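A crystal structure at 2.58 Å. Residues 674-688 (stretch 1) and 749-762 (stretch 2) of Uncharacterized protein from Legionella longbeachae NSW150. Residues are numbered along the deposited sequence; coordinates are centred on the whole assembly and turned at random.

Stretch 1 (674-688) EKKLLCRLVARQLGE
Stretch 2, residues 749-762: NIIRIEKILQVVSE

Stretch 1 is helical from Lys-676, with Gly-687 departing from helical phi/psi, and stretch 2 enters already helical at Asn-749; the helices run in largely opposed directions: their axes make an angle of 139° and approach to 8.2 Å. The register is fixed where Arg-680 CA lies 5.1 Å from Glu-754 CA, and successive i-to-i+4 backbone hydrogen bonds, such as Ala-683 N to Cys-679 O at 3.0 Å, maintain each helix. Together the stretches bury 695 Å².

Small side chains lie at the close approach. Ala-683 points toward stretch 2, its CB 3.5 Å from Ile-750 O, 3.8 Å from Glu-754 N and 4.0 Å from Ile-753 CG2. One turn earlier, Cys-679 (chi1 m, -63°) enters a hole formed by Glu-754, Leu-757, Gln-758 and Ser-761; its SG is 3.5 Å from Gln-758 N and 4.0 Å from Leu-757 CB. Ser-761, chi1 p (68°), turns its OG back to Gln-758 O at 2.6 Å, satisfying the hydroxyl within its own stretch.

Ile-750 is one of two knobs from stretch 2. With chi1 m and chi2 t it extends among Ala-683, Arg-684, Gly-687 and Glu-688, placing CG2 3.9 Å from Ala-683 CB and CD1 3.8 Å from Glu-688 N. Gly-687 adopts phi/psi 79/170, and a positive phi favours glycine.

Glu-754, the other knob, sits among Lys-676, Cys-679, Arg-680 and Ala-683. It starts sideways, but its t,t chain brings the carboxylate nearer to stretch 1. Arg-680 (t, t, m; chi4 143°) meets it in a salt bridge, NH2 to Glu-754 OE1 at 3.2 Å, with a weak NE to Glu-754 OE2 hydrogen bond (3.5 Å, 143°). The guanidinium thus supplies the charge partner for a buried acid. The end of Gln-758 (chi1 -97°, chi2 t) also comes nearer stretch 1, and its NE2 packs tightly, at 3.1 Å, against the aliphatic CG of Lys-676, an all-t lysine.

Apolar packing completes the contact: Val-682 CG1 (chi1 t) lies 3.8 Å from CD1 of Leu-757 (m, t), and CD1 of Leu-686 (m, t) is 4.2 Å from Ile-753 CG2.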

ATOM      1  N   GLU A 674       7.684  -6.930 -27.015  1.00 78.06           N
ATOM      2  CA  GLU A 674       8.301  -5.561 -27.112  1.00 83.20           C
ATOM      3  C   GLU A 674       7.327  -4.393 -27.342  1.00 79.54           C
ATOM      4  O   GLU A 674       7.233  -3.515 -26.476  1.00 83.55           O
ATOM      5  CB  GLU A 674       9.471  -5.470 -28.137  1.00 82.84           C
ATOM      6  CG  GLU A 674      10.452  -6.641 -28.076  1.00 92.22           C
ATOM      7  CD  GLU A 674      11.864  -6.330 -28.577  1.00 97.74           C
ATOM      8  OE1 GLU A 674      12.518  -5.392 -28.100  1.00 93.53           O
ATOM      9  OE2 GLU A 674      12.368  -7.066 -29.437  1.00105.55           O
ATOM     10  N   LYS A 675       6.596  -4.369 -28.458  1.00 61.33           N
ATOM     11  CA  LYS A 675       5.684  -3.266 -28.669  1.00 54.78           C
ATOM     12  C   LYS A 675       4.244  -3.693 -28.836  1.00 49.18           C
ATOM     13  O   LYS A 675       3.416  -2.936 -29.287  1.00 48.62           O
ATOM     14  CB  LYS A 675       6.132  -2.536 -29.895  1.00 61.32           C
ATOM     15  CG  LYS A 675       7.442  -1.807 -29.713  1.00 68.47           C
ATOM     16  CD  LYS A 675       7.268  -0.440 -29.072  1.00 72.55           C
ATOM     17  CE  LYS A 675       8.423   0.475 -29.506  1.00 85.92           C
ATOM     18  NZ  LYS A 675       8.399   1.846 -28.902  1.00 88.05           N
ATOM     19  N   LYS A 676       3.928  -4.909 -28.466  1.00 49.44           N
ATOM     20  CA  LYS A 676       2.684  -5.497 -28.894  1.00 50.50           C
ATOM     21  C   LYS A 676       1.460  -4.771 -28.360  1.00 45.88           C
ATOM     22  O   LYS A 676       0.427  -4.734 -29.028  1.00 48.80           O
ATOM     23  CB  LYS A 676       2.658  -6.966 -28.487  1.00 56.93           C
ATOM     24  CG  LYS A 676       1.310  -7.668 -28.696  1.00 69.28           C
ATOM     25  CD  LYS A 676       1.466  -9.161 -28.996  1.00 77.47           C
ATOM     26  CE  LYS A 676       0.174  -9.771 -29.525  1.00 82.42           C
ATOM     27  NZ  LYS A 676       0.370 -11.238 -29.666  1.00 84.72           N
ATOM     28  N   LEU A 677       1.572  -4.230 -27.157  1.00 40.59           N
ATOM     29  CA  LEU A 677       0.450  -3.621 -26.452  1.00 42.68           C
ATOM     30  C   LEU A 677       0.120  -2.257 -27.052  1.00 43.57           C
ATOM     31  O   LEU A 677      -1.059  -1.936 -27.305  1.00 46.69           O
ATOM     32  CB  LEU A 677       0.755  -3.494 -24.925  1.00 41.27           C
ATOM     33  CG  LEU A 677      -0.269  -2.727 -24.057  1.00 42.51           C
ATOM     34  CD1 LEU A 677      -1.634  -3.426 -23.935  1.00 41.39           C
ATOM     35  CD2 LEU A 677       0.299  -2.414 -22.692  1.00 39.83           C
ATOM     36  N   LEU A 678       1.170  -1.462 -27.257  1.00 42.45           N
ATOM     37  CA  LEU A 678       1.089  -0.163 -27.921  1.00 40.04           C
ATOM     38  C   LEU A 678       0.422  -0.272 -29.282  1.00 39.69           C
ATOM     39  O   LEU A 678      -0.405   0.546 -29.604  1.00 40.69           O
ATOM     40  CB  LEU A 678       2.482   0.426 -28.091  1.00 38.65           C
ATOM     41  CG  LEU A 678       2.537   1.770 -28.826  1.00 40.99           C
ATOM     42  CD1 LEU A 678       1.869   2.879 -28.082  1.00 40.05           C
ATOM     43  CD2 LEU A 678       3.947   2.200 -29.114  1.00 42.33           C
ATOM     44  N   CYS A 679       0.797  -1.282 -30.063  1.00 39.71           N
ATOM     45  CA  CYS A 679       0.188  -1.538 -31.338  1.00 40.47           C
ATOM     46  C   CYS A 679      -1.274  -1.968 -31.186  1.00 40.54           C
ATOM     47  O   CYS A 679      -2.117  -1.547 -31.951  1.00 38.47           O
ATOM     48  CB  CYS A 679       0.931  -2.624 -32.107  1.00 41.47           C
ATOM     49  SG  CYS A 679       2.652  -2.237 -32.559  0.97 43.22           S
ATOM     50  N   ARG A 680      -1.563  -2.838 -30.236  1.00 44.47           N
ATOM     51  CA  ARG A 680      -2.929  -3.324 -30.017  1.00 45.12           C
ATOM     52  C   ARG A 680      -3.870  -2.160 -29.737  1.00 43.36           C
ATOM     53  O   ARG A 680      -4.969  -2.104 -30.308  1.00 39.66           O
ATOM     54  CB  ARG A 680      -2.972  -4.293 -28.855  1.00 47.64           C
ATOM     55  CG  ARG A 680      -4.374  -4.533 -28.323  1.00 51.17           C
ATOM     56  CD  ARG A 680      -4.431  -5.728 -27.420  1.00 50.25           C
ATOM     57  NE  ARG A 680      -4.299  -6.933 -28.226  1.00 55.37           N
ATOM     58  CZ  ARG A 680      -3.631  -8.013 -27.840  1.00 60.05           C
ATOM     59  NH1 ARG A 680      -2.977  -8.034 -26.674  1.00 58.33           N
ATOM     60  NH2 ARG A 680      -3.569  -9.055 -28.651  1.00 61.87           N
ATOM     61  N   LEU A 681      -3.398  -1.240 -28.893  1.00 39.48           N
ATOM     62  CA  LEU A 681      -4.168  -0.101 -28.459  1.00 39.60           C
ATOM     63  C   LEU A 681      -4.213   0.991 -29.504  1.00 40.79           C
ATOM     64  O   LEU A 681      -5.208   1.712 -29.599  1.00 39.79           O
ATOM     65  CB  LEU A 681      -3.570   0.483 -27.161  1.00 41.53           C
ATOM     66  CG  LEU A 681      -3.702  -0.337 -25.861  1.00 41.24           C
ATOM     67  CD1 LEU A 681      -3.152   0.409 -24.642  1.00 41.77           C
ATOM     68  CD2 LEU A 681      -5.149  -0.741 -25.623  1.00 40.48           C
ATOM     69  N   VAL A 682      -3.132   1.156 -30.284  1.00 40.40           N
ATOM     70  CA  VAL A 682      -3.152   2.112 -31.382  1.00 35.95           C
ATOM     71  C   VAL A 682      -4.188   1.662 -32.381  1.00 37.71           C
ATOM     72  O   VAL A 682      -4.964   2.457 -32.858  1.00 41.29           O
ATOM     73  CB  VAL A 682      -1.783   2.304 -31.973  1.00 35.29           C
ATOM     74  CG1 VAL A 682      -1.837   2.896 -33.370  1.00 37.06           C
ATOM     75  CG2 VAL A 682      -0.976   3.207 -31.074  1.00 35.30           C
ATOM     76  N   ALA A 683      -4.281   0.377 -32.658  1.00 39.38           N
ATOM     77  CA  ALA A 683      -5.271  -0.058 -33.619  1.00 42.66           C
ATOM     78  C   ALA A 683      -6.676   0.146 -33.085  1.00 46.22           C
ATOM     79  O   ALA A 683      -7.592   0.373 -33.855  1.00 48.26           O
ATOM     80  CB  ALA A 683      -5.063  -1.497 -34.009  1.00 41.68           C
ATOM     81  N   ARG A 684      -6.855   0.001 -31.788  1.00 48.89           N
ATOM     82  CA  ARG A 684      -8.185   0.125 -31.213  1.00 54.33           C
ATOM     83  C   ARG A 684      -8.591   1.600 -31.198  1.00 50.76           C
ATOM     84  O   ARG A 684      -9.722   1.933 -31.538  1.00 44.34           O
ATOM     85  CB  ARG A 684      -8.288  -0.557 -29.831  1.00 58.97           C
ATOM     86  CG  ARG A 684      -9.018  -1.897 -29.904  1.00 67.84           C
ATOM     87  CD  ARG A 684      -8.257  -3.074 -29.304  1.00 74.19           C
ATOM     88  NE  ARG A 684      -8.761  -3.373 -27.971  1.00 82.80           N
ATOM     89  CZ  ARG A 684      -8.593  -4.528 -27.342  1.00 82.73           C
ATOM     90  NH1 ARG A 684      -7.908  -5.530 -27.893  1.00 74.11           N
ATOM     91  NH2 ARG A 684      -9.113  -4.669 -26.137  1.00 91.04           N
ATOM     92  N   GLN A 685      -7.656   2.477 -30.878  1.00 45.94           N
ATOM     93  CA  GLN A 685      -7.910   3.901 -31.018  1.00 48.08           C
ATOM     94  C   GLN A 685      -8.213   4.354 -32.477  1.00 49.67           C
ATOM     95  O   GLN A 685      -9.069   5.190 -32.681  1.00 51.47           O
ATOM     96  CB  GLN A 685      -6.755   4.707 -30.444  1.00 45.13           C
ATOM     97  CG  GLN A 685      -7.011   6.175 -30.388  1.00 43.21           C
ATOM     98  CD  GLN A 685      -6.009   6.899 -29.517  1.00 46.34           C
ATOM     99  OE1 GLN A 685      -5.477   7.859 -29.896  1.00 46.16           O
ATOM    100  NE2 GLN A 685      -5.663   6.392 -28.459  1.00 46.52           N
ATOM    101  N   LEU A 686      -7.551   3.783 -33.479  1.00 48.24           N
ATOM    102  CA  LEU A 686      -7.930   4.040 -34.869  1.00 45.48           C
ATOM    103  C   LEU A 686      -9.395   3.669 -35.143  1.00 44.92           C
ATOM    104  O   LEU A 686     -10.129   4.391 -35.811  1.00 48.82           O
ATOM    105  CB  LEU A 686      -7.004   3.279 -35.819  1.00 43.33           C
ATOM    106  CG  LEU A 686      -5.682   4.029 -35.962  1.00 43.81           C
ATOM    107  CD1 LEU A 686      -4.546   3.159 -36.472  1.00 43.44           C
ATOM    108  CD2 LEU A 686      -5.830   5.252 -36.858  1.00 43.50           C
ATOM    109  N   GLY A 687      -9.818   2.527 -34.634  1.00 46.20           N
ATOM    110  CA  GLY A 687     -11.196   2.073 -34.799  1.00 45.76           C
ATOM    111  C   GLY A 687     -11.420   1.484 -36.166  1.00 45.41           C
ATOM    112  O   GLY A 687     -10.580   1.610 -37.062  1.00 41.49           O
ATOM    113  N   GLU A 688     -12.583   0.866 -36.322  1.00 46.54           N
ATOM    114  CA  GLU A 688     -12.889   0.079 -37.486  1.00 51.15           C
ATOM    115  C   GLU A 688     -12.823   0.914 -38.770  1.00 51.86           C
ATOM    116  O   GLU A 688     -12.232   0.525 -39.776  1.00 49.69           O
ATOM    117  CB  GLU A 688     -14.272  -0.540 -37.319  1.00 58.93           C
ATOM    118  CG  GLU A 688     -14.473  -1.796 -38.158  1.00 72.32           C
ATOM    119  CD  GLU A 688     -15.945  -2.080 -38.494  1.00 82.40           C
ATOM    120  OE1 GLU A 688     -16.241  -2.987 -39.316  1.00 88.41           O
ATOM    121  OE2 GLU A 688     -16.826  -1.406 -37.930  1.00 87.60           O
ATOM    122  N   ASN A 749     -10.091  -6.158 -39.726  1.00 61.75           N
ATOM    123  CA  ASN A 749      -9.140  -5.128 -40.120  1.00 53.02           C
ATOM    124  C   ASN A 749      -8.392  -4.500 -38.974  1.00 49.13           C
ATOM    125  O   ASN A 749      -7.273  -4.054 -39.172  1.00 48.60           O
ATOM    126  CB  ASN A 749      -9.850  -4.038 -40.915  1.00 51.95           C
ATOM    127  CG  ASN A 749     -10.193  -4.472 -42.344  1.00 54.08           C
ATOM    128  OD1 ASN A 749      -9.761  -5.541 -42.811  1.00 55.99           O
ATOM    129  ND2 ASN A 749     -10.954  -3.628 -43.057  1.00 50.27           N
ATOM    130  N   ILE A 750      -9.003  -4.441 -37.793  1.00 46.85           N
ATOM    131  CA  ILE A 750      -8.340  -3.867 -36.624  1.00 48.00           C
ATOM    132  C   ILE A 750      -7.161  -4.754 -36.206  1.00 51.50           C
ATOM    133  O   ILE A 750      -6.105  -4.234 -35.898  1.00 52.47           O
ATOM    134  CB  ILE A 750      -9.306  -3.672 -35.445  1.00 46.52           C
ATOM    135  CG1 ILE A 750     -10.428  -2.704 -35.832  1.00 48.66           C
ATOM    136  CG2 ILE A 750      -8.606  -3.113 -34.226  1.00 45.66           C
ATOM    137  CD1 ILE A 750     -11.378  -2.342 -34.675  1.00 47.88           C
ATOM    138  N   ILE A 751      -7.342  -6.079 -36.207  1.00 54.61           N
ATOM    139  CA  ILE A 751      -6.265  -7.003 -35.828  1.00 57.74           C
ATOM    140  C   ILE A 751      -5.172  -6.976 -36.899  1.00 52.01           C
ATOM    141  O   ILE A 751      -3.983  -6.990 -36.607  1.00 49.72           O
ATOM    142  CB  ILE A 751      -6.689  -8.511 -35.606  1.00 67.59           C
ATOM    143  CG1 ILE A 751      -8.215  -8.763 -35.533  1.00 74.55           C
ATOM    144  CG2 ILE A 751      -6.012  -9.075 -34.355  1.00 69.67           C
ATOM    145  CD1 ILE A 751      -8.804  -8.987 -34.149  1.00 73.71           C
ATOM    146  N   ARG A 752      -5.575  -6.956 -38.155  1.00 52.58           N
ATOM    147  CA  ARG A 752      -4.608  -6.861 -39.260  1.00 50.78           C
ATOM    148  C   ARG A 752      -3.726  -5.608 -39.087  1.00 48.45           C
ATOM    149  O   ARG A 752      -2.508  -5.701 -39.230  1.00 43.97           O
ATOM    150  CB  ARG A 752      -5.310  -6.834 -40.614  1.00 55.36           C
ATOM    151  CG  ARG A 752      -6.130  -8.070 -40.976  1.00 61.61           C
ATOM    152  CD  ARG A 752      -5.234  -9.267 -41.228  1.00 71.55           C
ATOM    153  NE  ARG A 752      -5.982 -10.511 -41.463  1.00 79.28           N
ATOM    154  CZ  ARG A 752      -6.314 -10.997 -42.658  1.00 83.16           C
ATOM    155  NH1 ARG A 752      -5.986 -10.344 -43.775  1.00 87.07           N
ATOM    156  NH2 ARG A 752      -6.999 -12.138 -42.746  1.00 78.67           N
ATOM    157  N   ILE A 753      -4.334  -4.464 -38.729  1.00 44.96           N
ATOM    158  CA  ILE A 753      -3.577  -3.232 -38.568  1.00 44.18           C
ATOM    159  C   ILE A 753      -2.689  -3.345 -37.325  1.00 43.52           C
ATOM    160  O   ILE A 753      -1.571  -2.886 -37.349  1.00 40.45           O
ATOM    161  CB  ILE A 753      -4.468  -1.941 -38.623  1.00 45.83           C
ATOM    162  CG1 ILE A 753      -4.394  -1.237 -39.961  1.00 49.28           C
ATOM    163  CG2 ILE A 753      -3.937  -0.822 -37.753  1.00 46.17           C
ATOM    164  CD1 ILE A 753      -4.820  -2.055 -41.141  1.00 55.06           C
ATOM    165  N   GLU A 754      -3.189  -3.962 -36.255  1.00 47.35           N
ATOM    166  CA  GLU A 754      -2.382  -4.250 -35.051  1.00 49.82           C
ATOM    167  C   GLU A 754      -1.109  -4.969 -35.494  1.00 50.55           C
ATOM    168  O   GLU A 754       0.018  -4.583 -35.147  1.00 48.06           O
ATOM    169  CB  GLU A 754      -3.165  -5.121 -34.024  1.00 51.33           C
ATOM    170  CG  GLU A 754      -2.359  -5.578 -32.804  1.00 53.62           C
ATOM    171  CD  GLU A 754      -3.123  -6.472 -31.815  1.00 56.76           C
ATOM    172  OE1 GLU A 754      -2.483  -7.322 -31.146  1.00 66.44           O
ATOM    173  OE2 GLU A 754      -4.351  -6.328 -31.671  1.00 55.98           O
ATOM    174  N   LYS A 755      -1.318  -6.021 -36.268  1.00 49.97           N
ATOM    175  CA  LYS A 755      -0.231  -6.889 -36.639  1.00 54.31           C
ATOM    176  C   LYS A 755       0.722  -6.224 -37.604  1.00 49.44           C
ATOM    177  O   LYS A 755       1.909  -6.386 -37.486  1.00 53.29           O
ATOM    178  CB  LYS A 755      -0.768  -8.198 -37.220  1.00 59.69           C
ATOM    179  CG  LYS A 755      -1.304  -9.153 -36.155  1.00 61.98           C
ATOM    180  CD  LYS A 755      -2.070 -10.264 -36.834  1.00 73.41           C
ATOM    181  CE  LYS A 755      -2.471 -11.352 -35.866  1.00 79.35           C
ATOM    182  NZ  LYS A 755      -2.498 -12.652 -36.600  1.00 84.28           N
ATOM    183  N   ILE A 756       0.189  -5.477 -38.555  1.00 46.26           N
ATOM    184  CA  ILE A 756       1.000  -4.748 -39.476  1.00 41.33           C
ATOM    185  C   ILE A 756       1.842  -3.721 -38.774  1.00 41.24           C
ATOM    186  O   ILE A 756       2.982  -3.496 -39.149  1.00 42.46           O
ATOM    187  CB  ILE A 756       0.129  -4.065 -40.505  1.00 44.08           C
ATOM    188  CG1 ILE A 756      -0.423  -5.139 -41.474  1.00 45.71           C
ATOM    189  CG2 ILE A 756       0.918  -3.004 -41.278  1.00 42.84           C
ATOM    190  CD1 ILE A 756      -1.520  -4.636 -42.403  1.00 42.86           C
ATOM    191  N   LEU A 757       1.285  -3.077 -37.763  1.00 39.79           N
ATOM    192  CA  LEU A 757       2.044  -2.142 -36.974  1.00 38.26           C
ATOM    193  C   LEU A 757       3.136  -2.777 -36.097  1.00 39.18           C
ATOM    194  O   LEU A 757       4.151  -2.152 -35.851  1.00 39.00           O
ATOM    195  CB  LEU A 757       1.106  -1.365 -36.092  1.00 39.49           C
ATOM    196  CG  LEU A 757       0.163  -0.336 -36.682  1.00 40.41           C
ATOM    197  CD1 LEU A 757      -0.889  -0.000 -35.632  1.00 40.22           C
ATOM    198  CD2 LEU A 757       0.913   0.926 -37.052  1.00 42.45           C
ATOM    199  N   GLN A 758       2.916  -3.992 -35.603  1.00 42.49           N
ATOM    200  CA  GLN A 758       3.991  -4.797 -35.011  1.00 44.60           C
ATOM    201  C   GLN A 758       5.214  -4.936 -35.976  1.00 43.98           C
ATOM    202  O   GLN A 758       6.376  -4.718 -35.585  1.00 38.81           O
ATOM    203  CB  GLN A 758       3.502  -6.207 -34.657  1.00 49.76           C
ATOM    204  CG  GLN A 758       3.086  -6.392 -33.206  1.00 59.91           C
ATOM    205  CD  GLN A 758       2.052  -7.510 -33.000  1.00 65.42           C
ATOM    206  OE1 GLN A 758       1.754  -8.311 -33.887  1.00 72.30           O
ATOM    207  NE2 GLN A 758       1.510  -7.558 -31.822  1.00 72.92           N
ATOM    208  N   VAL A 759       4.949  -5.323 -37.226  1.00 39.53           N
ATOM    209  CA  VAL A 759       5.999  -5.385 -38.204  1.00 38.65           C
ATOM    210  C   VAL A 759       6.755  -4.055 -38.360  1.00 38.10           C
ATOM    211  O   VAL A 759       7.973  -4.012 -38.211  1.00 37.48           O
ATOM    212  CB  VAL A 759       5.443  -5.747 -39.562  1.00 39.03           C
ATOM    213  CG1 VAL A 759       6.559  -5.664 -40.594  1.00 37.92           C
ATOM    214  CG2 VAL A 759       4.867  -7.162 -39.512  1.00 39.48           C
ATOM    215  N   VAL A 760       6.023  -2.989 -38.646  1.00 36.59           N
ATOM    216  CA  VAL A 760       6.601  -1.669 -38.797  1.00 37.87           C
ATOM    217  C   VAL A 760       7.407  -1.212 -37.581  1.00 37.50           C
ATOM    218  O   VAL A 760       8.445  -0.594 -37.713  1.00 34.83           O
ATOM    219  CB  VAL A 760       5.491  -0.603 -39.074  1.00 39.70           C
ATOM    220  CG1 VAL A 760       6.027   0.830 -38.916  1.00 38.93           C
ATOM    221  CG2 VAL A 760       4.900  -0.778 -40.478  1.00 39.73           C
ATOM    222  N   SER A 761       6.900  -1.483 -36.388  1.00 37.60           N
ATOM    223  CA  SER A 761       7.562  -1.000 -35.185  1.00 37.18           C
ATOM    224  C   SER A 761       8.959  -1.613 -35.022  1.00 40.48           C
ATOM    225  O   SER A 761       9.772  -1.044 -34.313  1.00 35.42           O
ATOM    226  CB  SER A 761       6.758  -1.406 -33.979  1.00 38.48           C
ATOM    227  OG  SER A 761       6.801  -2.836 -33.794  1.00 38.25           O
ATOM    228  N   GLU A 762       9.201  -2.791 -35.641  1.00 41.29           N
ATOM    229  CA  GLU A 762      10.521  -3.460 -35.657  1.00 42.88           C
ATOM    230  C   GLU A 762      11.490  -2.908 -36.731  1.00 42.95           C
ATOM    231  O   GLU A 762      12.687  -3.213 -36.682  1.00 40.09           O
ATOM    232  CB  GLU A 762      10.367  -4.950 -35.947  1.00 46.40           C
ATOM    233  CG  GLU A 762       9.601  -5.749 -34.897  1.00 51.72           C
ATOM    234  CD  GLU A 762       9.149  -7.125 -35.415  1.00 56.42           C
ATOM    235  OE1 GLU A 762       9.189  -7.405 -36.668  1.00 52.64           O
ATOM    236  OE2 GLU A 762       8.747  -7.923 -34.532  1.00 55.57           O
TER